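Local structure of WbbZ protein (Klebsiella pneumoniae subsp. pneumoniae NTUH-K2044, 6X1L) at residues D35-S40 against D149-L154; T42-E47 against L205-T210; N157-L162 against S209-I214. The protein is of unknown function but belongs to the polysaccharide pyruvyl transferase family, and so may transfer a pyruvyl group to a bacterial surface glycan. All coordinates share one frame; numbering follows the deposited sequence.

Interaction 1: residues D35-S40 against D149-L154; sequences DGVIAS and DMAFYL
Ile38 and Val37 of helix 33-48 pack against Asp149 and the 3-10 turn it precedes, at selenomethionine Met150 and Ala151, just after strand 144-146. This strand is the last of the six-stranded parallel sheet of a fold with two parallel sheets, in a family of the GT-B clan, and the contact lies buried near the centre of the chain. The two branches of Ile38 divide the work. Ile38 CG2, anti to the backbone N, touches Met150 CB at 3.9 Å, while Ile38 CD1 lies 3.8 Å from Asp149 OD1; against both residues the isoleucine side chain crosses at about a right angle. One helix position earlier, Val37 CG1, anti to its own backbone N (chi1 -180°), meets Ala151 CB at 3.9 Å. Further along the helix, Leu154 lays its CD1 against Ser40 CB at 4.0 Å.

The carboxylate of Asp149 is held by polar partners even though a hydrophobic branch lies beside it. OD1 forms a salt bridge with Arg125, and OD2 bonds to His229 NE2 in helix 228-236. The chain of Met150, bent at chi2 and chi3, leads away from Ile38 and packs on Thr42 and Phe45 of helix 33-48. Helix 228-236 also lines the contact through Leu233 on Val37 and Ile232 on Ala151. Asp149 and Ala151 form an Asx turn at the start of the 3-10 segment: Ala151 N donates to Asp149 OD2 at 2.9 Å with an N-H...O angle of 158°, approaching from above the carboxylate plane.

Interaction 2: residues T42-E47 against L205-T210; sequences TYDFFE and LARNST
Arg207 of helix 203-218 reaches across to Asp44 and Glu47 of helix 33-48, and a salt-bridge network carries most of this contact. The Arg207 side chain runs extended from CG to NE and presents the NE/NH2 side of the guanidinium to one oxygen, Asp44 OD1. Arg207 NH2 donates to Asp44 OD1 at 2.7 Å, nearly in line with the C-O bond of the carboxylate, and Arg207 NE reaches the syn lone pair of the same Asp44 OD1 at 2.8 Å. Carboxylate and guanidinium planes are 8° apart, and both bonds lie close to the guanidinium plane. Glu47, one helical turn on, meets the arginine tip to tip. Glu47 OE1 takes a weak bond from Arg207 NH2 at 3.1 Å, with the two planar groups inclined by 63°. Lys158 NZ adds another salt bridge to Asp44 OD1, so two positive side chains, Arg207 and Lys158, converge on this oxygen and would be expected to favour a charged carboxylate. Asp44 OD2 is held separately, by Tyr159 OH and Asp155 N.

Van der Waals contact is slighter. Tyr43 CB sits over one face of the guanidinium, 3.3 Å from Arg207 NH2. The one apolar pair is at the edge of the Tyr43 ring, where Tyr43 CE2 lies 4.3 Å from Ala206 CB. The hydroxyl of Tyr43 is tied to Trp200 O.

The helix segments cross at -123° with their axes 11.4 Å apart at closest approach, a wide separation spanned by the long arginine: an interhelical salt-bridge network built on a side-on arginine whose NE and NH2 share one carboxylate oxygen.

Interaction 3: residues N157-L162 against S209-I214; sequences NKYLSL and STRCMI
Tyr159 and Ile214 form the close-packed side of this contact, where the loop after strand 144-146 lies against helix 203-218. Ile214 CD1 touches Tyr159 CB at 3.5 Å and also approaches the root of the ring at CG. The other branch of the isoleucine, Ile214 CG2, anti to the backbone N, meets Leu160 CD2 at 4.0 Å. One helical turn earlier, Thr210 CG2 borders the ring at CD2, and Arg211 CG lies 3.8 Å from the same Tyr159 CD2. Leu156 and Leu233 extend the apolar surroundings of Ile214, while the tyrosine hydroxyl goes to Asp44.

The other side is polar and hydrated. The Arg211 chain is extended from CG to NE, with CZ turned off the chain (chi4 97°). Tyr159 CD2 lies over one face of the guanidinium; the ring and guanidinium planes differ by 27°. Two nitrogens grip a single acceptor side-on: Arg211 NE donates to Lys158 O at 3.3 Å, and Arg211 NH2 donates to Lys158 O at 3.2 Å. Both bonds are long. The NE donor is tilted modestly from the carbonyl plane, whereas NH2 stands well above it. A water bridges the pair as well, donating to Lys158 O at 2.7 Å and accepting from Arg211 NE at 2.9 Å. Arg211 NH1 bonds to Asn208 OD1 one turn back in the helix, and Arg211 also packs on Asn208 of the second subunit. The amine of Lys158 goes to Asp44 instead. The contact thus seats the linker between the six-stranded and four-stranded parallel sheets on helix 203-218, beside the second subunit, in a two-sheet fold of a family in the GT-B clan.

From the N terminus, helix 33-48 supplies the first segments of interactions 1 and 2. Interaction 1 closes when the chain, having run through most of the six-stranded sheet, returns at 149-154. Interaction 3 then opens at 157-162, inside the span of interaction 2, and the two end on the same overlapping piece of helix 203-218, sharing Ser209 and Thr210. Interactions 1 and 2 cross along the chain, while 1 and 3 follow in series. Ser40 and Thr210 join interactions 1 and 2 through a probable hydrogen bond between their hydroxyls. Together they tie helix 33-48, the loop between the two sheets and helix 203-218 beside the second subunit.

Interaction 1: residues D35-S40 against D149-L154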
loop_
_atom_site.group_PDB
_atom_site.type_symbol
_atom_site.label_atom_id
_atom_site.label_comp_id
_atom_site.label_asym_id
_atom_site.label_seq_id
_atom_site.Cartn_x
_atom_site.Cartn_y
_atom_site.Cartn_z
ATOM N N ASP A 35 7.874 9.012 -1.046
ATOM C CA ASP A 35 7.656 10.070 -0.072
ATOM C C ASP A 35 7.002 9.557 1.204
ATOM O O ASP A 35 7.155 10.183 2.258
ATOM C CB ASP A 35 6.820 11.173 -0.706
ATOM C CG ASP A 35 7.605 11.952 -1.742
ATOM O OD1 ASP A 35 8.596 12.606 -1.356
ATOM O OD2 ASP A 35 7.261 11.880 -2.942
ATOM N N GLY A 36 6.284 8.435 1.134
ATOM C CA GLY A 36 5.812 7.805 2.352
ATOM C C GLY A 36 6.932 7.199 3.171
ATOM O O GLY A 36 6.836 7.124 4.399
ATOM N N VAL A 37 7.997 6.745 2.510
ATOM C CA VAL A 37 9.163 6.238 3.229
ATOM C C VAL A 37 9.852 7.362 3.994
ATOM O O VAL A 37 10.287 7.177 5.138
ATOM C CB VAL A 37 10.132 5.546 2.252
ATOM C CG1 VAL A 37 11.339 5.017 2.996
ATOM C CG2 VAL A 37 9.414 4.421 1.500
ATOM N N ILE A 38 9.970 8.542 3.378
ATOM C CA ILE A 38 10.571 9.683 4.072
ATOM C C ILE A 38 9.759 10.030 5.310
ATOM O O ILE A 38 10.314 10.296 6.382
ATOM C CB ILE A 38 10.692 10.892 3.126
ATOM C CG1 ILE A 38 11.529 10.529 1.902
ATOM C CG2 ILE A 38 11.318 12.089 3.857
ATOM C CD1 ILE A 38 11.737 11.678 0.946
ATOM N N ALA A 39 8.429 9.992 5.192
ATOM C CA ALA A 39 7.584 10.338 6.328
ATOM C C ALA A 39 7.698 9.297 7.432
ATOM O O ALA A 39 7.833 9.648 8.611
ATOM C CB ALA A 39 6.137 10.507 5.876
ATOM N N SER A 40 7.639 8.009 7.070
ATOM C CA SER A 40 7.824 6.947 8.056
ATOM C C SER A 40 9.103 7.165 8.854
ATOM O O SER A 40 9.093 7.147 10.090
ATOM C CB SER A 40 7.862 5.581 7.362
ATOM O OG SER A 40 6.726 5.390 6.537
ATOM N N ASP A 149 19.441 11.713 3.471
ATOM C CA ASP A 149 17.992 11.608 3.345
ATOM C C ASP A 149 17.411 10.932 4.581
ATOM O O ASP A 149 18.044 10.067 5.194
ATOM C CB ASP A 149 17.631 10.817 2.084
ATOM C CG ASP A 149 16.124 10.663 1.889
ATOM O OD1 ASP A 149 15.494 11.568 1.296
ATOM O OD2 ASP A 149 15.569 9.632 2.325
HETATM N N MSE A 150 16.210 11.353 4.967
HETATM C CA MSE A 150 15.576 10.846 6.184
HETATM C C MSE A 150 15.453 9.319 6.200
HETATM O O MSE A 150 15.562 8.699 7.262
HETATM C CB MSE A 150 14.187 11.464 6.374
HETATM C CG MSE A 150 14.179 12.951 6.680
HETATM SE SE MSE A 150 15.220 13.426 8.265
HETATM C CE MSE A 150 14.198 12.482 9.628
ATOM N N ALA A 151 15.248 8.713 5.025
ATOM C CA ALA A 151 15.003 7.272 4.971
ATOM C C ALA A 151 16.145 6.462 5.568
ATOM O O ALA A 151 15.925 5.327 6.000
ATOM C CB ALA A 151 14.744 6.822 3.533
ATOM N N PHE A 152 17.358 7.015 5.629
ATOM C CA PHE A 152 18.412 6.279 6.313
ATOM C C PHE A 152 18.173 6.203 7.816
ATOM O O PHE A 152 18.788 5.363 8.483
ATOM C CB PHE A 152 19.773 6.897 5.980
ATOM C CG PHE A 152 20.133 6.777 4.523
ATOM C CD1 PHE A 152 20.725 5.619 4.033
ATOM C CD2 PHE A 152 19.838 7.798 3.636
ATOM C CE1 PHE A 152 21.035 5.491 2.690
ATOM C CE2 PHE A 152 20.148 7.681 2.290
ATOM C CZ PHE A 152 20.746 6.523 1.816
ATOM N N TYR A 153 17.264 7.020 8.353
ATOM C CA TYR A 153 16.854 6.940 9.752
ATOM C C TYR A 153 15.766 5.902 10.003
ATOM O O TYR A 153 15.303 5.785 11.141
ATOM C CB TYR A 153 16.344 8.298 10.246
ATOM C CG TYR A 153 17.426 9.253 10.703
ATOM C CD1 TYR A 153 17.878 9.238 12.018
ATOM C CD2 TYR A 153 17.981 10.175 9.827
ATOM C CE1 TYR A 153 18.862 10.109 12.446
ATOM C CE2 TYR A 153 18.966 11.052 10.246
ATOM C CZ TYR A 153 19.401 11.012 11.556
ATOM O OH TYR A 153 20.381 11.880 11.978
ATOM N N LEU A 154 15.341 5.164 8.980
ATOM C CA LEU A 154 14.227 4.232 9.141
ATOM C C LEU A 154 14.571 3.149 10.157
ATOM O O LEU A 154 15.610 2.493 10.058
ATOM C CB LEU A 154 13.879 3.607 7.790
ATOM C CG LEU A 154 12.569 2.820 7.673
ATOM C CD1 LEU A 154 11.373 3.755 7.737
ATOM C CD2 LEU A 154 12.567 2.027 6.377
#

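Interaction 2: residues T42-E47 against L205-T210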
loop_
_atom_site.group_PDB
_atom_site.type_symbol
_atom_site.label_atom_id
_atom_site.label_comp_id
_atom_site.label_asym_id
_atom_site.label_seq_id
_atom_site.Cartn_x
_atom_site.Cartn_y
_atom_site.Cartn_z
ATOM N N THR A 42 10.774 9.906 9.193
ATOM C CA THR A 42 10.674 11.127 9.985
ATOM C C THR A 42 9.887 10.883 11.266
ATOM O O THR A 42 10.240 11.410 12.327
ATOM C CB THR A 42 10.031 12.239 9.157
ATOM O OG1 THR A 42 10.777 12.421 7.948
ATOM C CG2 THR A 42 10.030 13.548 9.932
ATOM N N TYR A 43 8.827 10.071 11.197
ATOM C CA TYR A 43 8.096 9.740 12.415
ATOM C C TYR A 43 8.956 8.908 13.356
ATOM O O TYR A 43 8.913 9.101 14.576
ATOM C CB TYR A 43 6.789 9.020 12.065
ATOM C CG TYR A 43 5.835 9.899 11.286
ATOM C CD1 TYR A 43 5.533 11.181 11.727
ATOM C CD2 TYR A 43 5.266 9.465 10.096
ATOM C CE1 TYR A 43 4.675 12.001 11.019
ATOM C CE2 TYR A 43 4.405 10.278 9.375
ATOM C CZ TYR A 43 4.114 11.545 9.842
ATOM O OH TYR A 43 3.260 12.357 9.130
ATOM N N ASP A 44 9.747 7.980 12.809
ATOM C CA ASP A 44 10.701 7.241 13.632
ATOM C C ASP A 44 11.706 8.188 14.277
ATOM O O ASP A 44 12.082 8.013 15.442
ATOM C CB ASP A 44 11.424 6.197 12.782
ATOM C CG ASP A 44 10.483 5.129 12.237
ATOM O OD1 ASP A 44 9.299 5.128 12.625
ATOM O OD2 ASP A 44 10.927 4.295 11.421
ATOM N N PHE A 45 12.146 9.199 13.529
ATOM C CA PHE A 45 13.122 10.152 14.050
ATOM C C PHE A 45 12.538 10.987 15.185
ATOM O O PHE A 45 13.205 11.217 16.200
ATOM C CB PHE A 45 13.614 11.044 12.914
ATOM C CG PHE A 45 14.462 12.201 13.373
ATOM C CD1 PHE A 45 15.812 12.032 13.615
ATOM C CD2 PHE A 45 13.906 13.454 13.556
ATOM C CE1 PHE A 45 16.594 13.095 14.033
ATOM C CE2 PHE A 45 14.681 14.513 13.979
ATOM C CZ PHE A 45 16.025 14.337 14.216
ATOM N N PHE A 46 11.294 11.452 15.033
ATOM C CA PHE A 46 10.654 12.221 16.097
ATOM C C PHE A 46 10.493 11.391 17.364
ATOM O O PHE A 46 10.785 11.866 18.468
ATOM C CB PHE A 46 9.290 12.729 15.632
ATOM C CG PHE A 46 9.363 13.814 14.596
ATOM C CD1 PHE A 46 10.490 14.608 14.481
ATOM C CD2 PHE A 46 8.295 14.044 13.740
ATOM C CE1 PHE A 46 10.556 15.610 13.530
ATOM C CE2 PHE A 46 8.353 15.043 12.788
ATOM C CZ PHE A 46 9.487 15.829 12.683
ATOM N N GLU A 47 10.022 10.151 17.226
ATOM C CA GLU A 47 9.777 9.323 18.400
ATOM C C GLU A 47 11.075 8.970 19.115
ATOM O O GLU A 47 11.118 8.934 20.350
ATOM C CB GLU A 47 9.022 8.053 17.998
ATOM C CG GLU A 47 7.629 8.310 17.443
ATOM C CD GLU A 47 6.891 7.025 17.097
ATOM O OE1 GLU A 47 5.870 7.094 16.376
ATOM O OE2 GLU A 47 7.333 5.945 17.542
ATOM N N LEU A 205 -0.615 5.147 7.845
ATOM C CA LEU A 205 -0.620 4.943 6.401
ATOM C C LEU A 205 0.788 5.017 5.826
ATOM O O LEU A 205 1.142 4.227 4.941
ATOM C CB LEU A 205 -1.544 5.968 5.741
ATOM C CG LEU A 205 -1.708 5.932 4.222
ATOM C CD1 LEU A 205 -1.937 4.508 3.731
ATOM C CD2 LEU A 205 -2.867 6.827 3.820
ATOM N N ALA A 206 1.618 5.946 6.322
ATOM C CA ALA A 206 2.990 6.022 5.831
ATOM C C ALA A 206 3.767 4.761 6.181
ATOM O O ALA A 206 4.484 4.207 5.339
ATOM C CB ALA A 206 3.704 7.267 6.394
ATOM N N ARG A 207 3.657 4.298 7.426
ATOM C CA ARG A 207 4.448 3.138 7.831
ATOM C C ARG A 207 3.960 1.860 7.152
ATOM O O ARG A 207 4.769 1.006 6.767
ATOM C CB ARG A 207 4.425 2.989 9.352
ATOM C CG ARG A 207 5.322 4.016 10.063
ATOM C CD ARG A 207 5.737 3.513 11.435
ATOM N NE ARG A 207 6.591 4.458 12.156
ATOM C CZ ARG A 207 6.138 5.334 13.046
ATOM N NH1 ARG A 207 4.843 5.388 13.320
ATOM N NH2 ARG A 207 6.978 6.151 13.671
ATOM N N ASN A 208 2.646 1.713 6.976
ATOM C CA ASN A 208 2.143 0.487 6.360
ATOM C C ASN A 208 2.391 0.471 4.855
ATOM O O ASN A 208 2.695 -0.588 4.292
ATOM C CB ASN A 208 0.665 0.309 6.693
ATOM C CG ASN A 208 0.455 -0.134 8.123
ATOM O OD1 ASN A 208 1.218 -0.942 8.650
ATOM N ND2 ASN A 208 -0.571 0.401 8.764
ATOM N N SER A 209 2.299 1.626 4.191
ATOM C CA SER A 209 2.735 1.694 2.799
ATOM C C SER A 209 4.207 1.330 2.669
ATOM O O SER A 209 4.609 0.657 1.712
ATOM C CB SER A 209 2.483 3.086 2.226
ATOM O OG SER A 209 3.091 3.216 0.950
ATOM N N THR A 210 5.030 1.766 3.626
ATOM C CA THR A 210 6.449 1.434 3.579
ATOM C C THR A 210 6.673 -0.052 3.840
ATOM O O THR A 210 7.568 -0.667 3.246
ATOM C CB THR A 210 7.215 2.301 4.585
ATOM O OG1 THR A 210 6.988 3.686 4.285
ATOM C CG2 THR A 210 8.697 2.023 4.515
#

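Interaction 3: residues N157-L162 against S209-I214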
loop_
_atom_site.group_PDB
_atom_site.type_symbol
_atom_site.label_atom_id
_atom_site.label_comp_id
_atom_site.label_asym_id
_atom_site.label_seq_id
_atom_site.Cartn_x
_atom_site.Cartn_y
_atom_site.Cartn_z
ATOM N N ASN A 157 13.774 -2.630 11.545
ATOM C CA ASN A 157 13.373 -3.942 12.039
ATOM C C ASN A 157 11.885 -4.041 12.345
ATOM O O ASN A 157 11.358 -5.158 12.424
ATOM C CB ASN A 157 14.191 -4.308 13.276
ATOM C CG ASN A 157 15.608 -4.717 12.928
ATOM O OD1 ASN A 157 16.473 -3.871 12.713
ATOM N ND2 ASN A 157 15.849 -6.022 12.865
ATOM N N LYS A 158 11.188 -2.920 12.512
ATOM C CA LYS A 158 9.754 -2.982 12.752
ATOM C C LYS A 158 8.941 -2.998 11.464
ATOM O O LYS A 158 7.712 -3.103 11.524
ATOM C CB LYS A 158 9.303 -1.820 13.643
ATOM C CG LYS A 158 9.361 -0.458 12.998
ATOM C CD LYS A 158 8.902 0.602 13.984
ATOM C CE LYS A 158 8.969 1.989 13.379
ATOM N NZ LYS A 158 8.527 3.023 14.351
ATOM N N TYR A 159 9.596 -2.911 10.306
ATOM C CA TYR A 159 8.939 -3.001 9.010
ATOM C C TYR A 159 9.131 -4.351 8.332
ATOM O O TYR A 159 8.413 -4.649 7.372
ATOM C CB TYR A 159 9.462 -1.903 8.074
ATOM C CG TYR A 159 9.268 -0.497 8.587
ATOM C CD1 TYR A 159 10.202 0.089 9.443
ATOM C CD2 TYR A 159 8.166 0.256 8.206
ATOM C CE1 TYR A 159 10.029 1.372 9.915
ATOM C CE2 TYR A 159 7.988 1.551 8.672
ATOM C CZ TYR A 159 8.926 2.102 9.525
ATOM O OH TYR A 159 8.756 3.386 9.999
ATOM N N LEU A 160 10.078 -5.162 8.795
ATOM C CA LEU A 160 10.463 -6.370 8.082
ATOM C C LEU A 160 9.425 -7.470 8.261
ATOM O O LEU A 160 8.823 -7.616 9.329
ATOM C CB LEU A 160 11.828 -6.861 8.567
ATOM C CG LEU A 160 12.991 -5.872 8.437
ATOM C CD1 LEU A 160 14.283 -6.464 8.988
ATOM C CD2 LEU A 160 13.175 -5.431 6.993
ATOM N N SER A 161 9.218 -8.244 7.201
ATOM C CA SER A 161 8.424 -9.460 7.291
ATOM C C SER A 161 9.275 -10.693 7.546
ATOM O O SER A 161 8.746 -11.707 8.018
ATOM C CB SER A 161 7.617 -9.666 6.005
ATOM O OG SER A 161 8.465 -10.013 4.920
ATOM N N LEU A 162 10.574 -10.622 7.242
ATOM C CA LEU A 162 11.509 -11.742 7.376
ATOM C C LEU A 162 11.113 -12.921 6.492
ATOM O O LEU A 162 11.467 -14.069 6.771
ATOM C CB LEU A 162 11.648 -12.188 8.835
ATOM C CG LEU A 162 12.170 -11.118 9.793
ATOM C CD1 LEU A 162 12.446 -11.713 11.168
ATOM C CD2 LEU A 162 13.417 -10.464 9.223
ATOM N N SER A 209 2.299 1.626 4.191
ATOM C CA SER A 209 2.735 1.694 2.799
ATOM C C SER A 209 4.207 1.330 2.669
ATOM O O SER A 209 4.609 0.657 1.712
ATOM C CB SER A 209 2.483 3.086 2.226
ATOM O OG SER A 209 3.091 3.216 0.950
ATOM N N THR A 210 5.030 1.766 3.626
ATOM C CA THR A 210 6.449 1.434 3.579
ATOM C C THR A 210 6.673 -0.052 3.840
ATOM O O THR A 210 7.568 -0.667 3.246
ATOM C CB THR A 210 7.215 2.301 4.585
ATOM O OG1 THR A 210 6.988 3.686 4.285
ATOM C CG2 THR A 210 8.697 2.023 4.515
ATOM N N ARG A 211 5.867 -0.648 4.720
ATOM C CA ARG A 211 5.922 -2.096 4.903
ATOM C C ARG A 211 5.635 -2.824 3.596
ATOM O O ARG A 211 6.332 -3.787 3.250
ATOM C CB ARG A 211 4.939 -2.528 5.990
ATOM C CG ARG A 211 5.403 -2.170 7.392
ATOM C CD ARG A 211 4.508 -2.749 8.483
ATOM N NE ARG A 211 5.026 -2.403 9.805
ATOM C CZ ARG A 211 4.591 -1.384 10.542
ATOM N NH1 ARG A 211 3.604 -0.613 10.102
ATOM N NH2 ARG A 211 5.137 -1.138 11.724
ATOM N N CYS A 212 4.626 -2.364 2.848
ATOM C CA CYS A 212 4.302 -2.977 1.561
ATOM C C CYS A 212 5.512 -3.000 0.636
ATOM O O CYS A 212 5.873 -4.049 0.092
ATOM C CB CYS A 212 3.147 -2.228 0.899
ATOM S SG CYS A 212 1.534 -2.519 1.652
HETATM N N MSE A 213 6.152 -1.850 0.443
HETATM C CA MSE A 213 7.302 -1.776 -0.449
HETATM C C MSE A 213 8.414 -2.698 0.032
HETATM O O MSE A 213 9.036 -3.407 -0.760
HETATM C CB MSE A 213 7.826 -0.339 -0.546
HETATM C CG MSE A 213 6.825 0.668 -1.110
HETATM SE SE MSE A 213 7.666 2.455 -1.131
HETATM C CE MSE A 213 8.784 2.226 -2.703
ATOM N N ILE A 214 8.655 -2.678 1.344
ATOM C CA ILE A 214 9.684 -3.534 1.928
ATOM C C ILE A 214 9.314 -5.006 1.778
ATOM O O ILE A 214 10.158 -5.833 1.408
ATOM C CB ILE A 214 9.921 -3.149 3.400
ATOM C CG1 ILE A 214 10.655 -1.807 3.484
ATOM C CG2 ILE A 214 10.695 -4.246 4.128
ATOM C CD1 ILE A 214 10.938 -1.355 4.893
HETATM O O HOH W 1 5.939 -5.007 10.839
#